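Side-chain contact in 30S ribosomal protein S6 (Thermotoga maritima, PDB 1VMB), which probably binds 16S ribosomal RNA together with protein bS18 as a structural component of the small ribosomal subunit: residues 43-46 with 47-51. Residues are numbered along the deposited sequence; the frame is centred on the assembly and turned at random. Where two conformers were deposited one is given.
With EDO (1,2-ethanediol), chain B.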
loop_
_atom_site.group_PDB
_atom_site.type_symbol
_atom_site.label_atom_id
_atom_site.label_comp_id
_atom_site.label_asym_id
_atom_site.label_seq_id
_atom_site.Cartn_x
_atom_site.Cartn_y
_atom_site.Cartn_z
ATOM N N VAL A 43 7.179 3.168 3.015
ATOM C CA VAL A 43 5.778 3.423 2.638
ATOM C C VAL A 43 4.955 3.855 3.842
ATOM O O VAL A 43 4.171 4.813 3.734
ATOM C CB VAL A 43 5.156 2.223 1.840
ATOM C CG1 VAL A 43 3.708 2.457 1.595
ATOM C CG2 VAL A 43 5.867 1.987 0.487
ATOM N N LYS A 44 5.083 3.162 4.964
ATOM C CA LYS A 44 4.359 3.536 6.182
ATOM C C LYS A 44 4.643 4.977 6.517
ATOM O O LYS A 44 3.738 5.708 6.846
ATOM C CB LYS A 44 4.728 2.659 7.366
ATOM C CG LYS A 44 4.164 1.264 7.201
ATOM C CD LYS A 44 4.941 0.221 7.991
ATOM C CE LYS A 44 4.846 0.457 9.440
ATOM N NZ LYS A 44 5.416 -0.655 10.346
ATOM N N LYS A 45 5.921 5.367 6.513
ATOM C CA LYS A 45 6.288 6.734 6.859
ATOM C C LYS A 45 5.751 7.774 5.870
ATOM O O LYS A 45 5.328 8.903 6.257
ATOM C CB LYS A 45 7.809 6.846 6.972
ATOM C CG LYS A 45 8.372 6.303 8.311
ATOM C CD LYS A 45 7.888 7.109 9.472
ATOM C CE LYS A 45 8.535 6.701 10.717
ATOM N NZ LYS A 45 8.252 7.644 11.843
ATOM N N ILE A 46 5.714 7.426 4.594
ATOM C CA ILE A 46 5.089 8.319 3.601
ATOM C C ILE A 46 3.587 8.552 3.921
ATOM O O ILE A 46 3.102 9.700 3.894
ATOM C CB ILE A 46 5.239 7.785 2.176
ATOM C CG1 ILE A 46 6.719 7.809 1.763
ATOM C CG2 ILE A 46 4.385 8.568 1.217
ATOM C CD1 ILE A 46 7.255 9.137 1.545
ATOM N N ILE A 47 2.870 7.470 4.196
ATOM C CA ILE A 47 1.469 7.587 4.618
ATOM C C ILE A 47 1.329 8.421 5.907
ATOM O O ILE A 47 0.476 9.347 5.964
ATOM C CB ILE A 47 0.806 6.194 4.715
ATOM C CG1 ILE A 47 0.723 5.532 3.334
ATOM C CG2 ILE A 47 -0.592 6.273 5.366
ATOM C CD1 ILE A 47 0.512 4.023 3.428
ATOM N N GLU A 48 2.128 8.159 6.950
ATOM C CA GLU A 48 2.025 8.877 8.196
ATOM C C GLU A 48 2.348 10.379 8.096
ATOM O O GLU A 48 1.587 11.222 8.598
ATOM C CB GLU A 48 2.850 8.171 9.291
ATOM C CG GLU A 48 2.299 6.779 9.624
ATOM C CD GLU A 48 3.188 5.882 10.491
ATOM O OE1 GLU A 48 4.420 6.056 10.437
ATOM O OE2 GLU A 48 2.599 5.040 11.240
ATOM N N GLU A 49 3.491 10.686 7.489
ATOM C CA GLU A 49 4.109 11.999 7.505
ATOM C C GLU A 49 3.735 12.891 6.308
ATOM O O GLU A 49 3.777 14.117 6.435
ATOM C CB GLU A 49 5.640 11.843 7.540
ATOM C CG GLU A 49 6.078 11.096 8.799
ATOM C CD GLU A 49 7.579 11.020 9.016
ATOM O OE1 GLU A 49 8.362 11.284 8.065
ATOM O OE2 GLU A 49 7.952 10.683 10.158
ATOM N N ARG A 50 3.389 12.286 5.172
ATOM C CA ARG A 50 3.102 13.069 3.933
ATOM C C ARG A 50 1.598 13.036 3.518
ATOM O O ARG A 50 0.996 14.100 3.280
ATOM C CB ARG A 50 4.053 12.682 2.806
ATOM C CG ARG A 50 5.504 12.911 3.215
ATOM C CD ARG A 50 5.861 14.333 3.590
ATOM N NE ARG A 50 7.313 14.406 3.829
ATOM C CZ ARG A 50 8.074 15.493 3.732
ATOM N NH1 ARG A 50 7.591 16.683 3.343
ATOM N NH2 ARG A 50 9.377 15.356 3.983
ATOM N N VAL A 51 1.025 11.824 3.467
ATOM C CA VAL A 51 -0.409 11.655 3.259
ATOM C C VAL A 51 -1.175 12.212 4.473
ATOM O O VAL A 51 -2.336 12.659 4.343
ATOM C CB VAL A 51 -0.784 10.178 3.014
ATOM C CG1 VAL A 51 -2.278 9.974 2.875
ATOM C CG2 VAL A 51 -0.030 9.612 1.800
HETATM C C1 EDO B . 9.706 11.036 3.664
HETATM O O1 EDO B . 10.054 12.405 3.403
HETATM C C2 EDO B . 8.714 10.829 4.819
HETATM O O2 EDO B . 8.216 12.058 5.381
HETATM O O HOH W 1 5.616 8.981 11.469
#
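Lys45 lays its aliphatic chain obliquely across the carboxylate of Glu49, one turn further along helix 33-51, an i to i+4 salt bridge on the outer side of a helix that packs on the four-stranded antiparallel sheet of the ferredoxin-like fold of S6. The lysine chain turns about its CB-CG bond (chi2 -64°), which brings CD alongside Glu49 OE2. Lys45 NZ stands 3.5 Å from Glu49 OE2, a long and weak contact. A water adds a second route: it accepts from Lys45 NZ and donates to Glu49 OE2, with a weaker bond to Glu48 OE1, so that three side chains share it. The sheet-facing side is apolar. Val43 CG1, anti to its own nitrogen, meets Ile47 CD1 at 4.0 Å, and both residues rest on Ile81 of strand 73-85. As a worked example of how a helix can widen near its C-terminal end, the carbonyl of Ile46 accepts two amides, Arg50 N from a position tilted 34° off the carbonyl plane and Val51 N within that plane, the latter bond closing a pi-type turn. On the flank of this turn, against Ile46 CD1, lies an ethanediol, probably from the crystallisation liquor. In one of its two conformers Arg50 donates to the diol through NE and NH2, whereas the diol O2 itself donates to Glu49 OE1 at 2.8 Å.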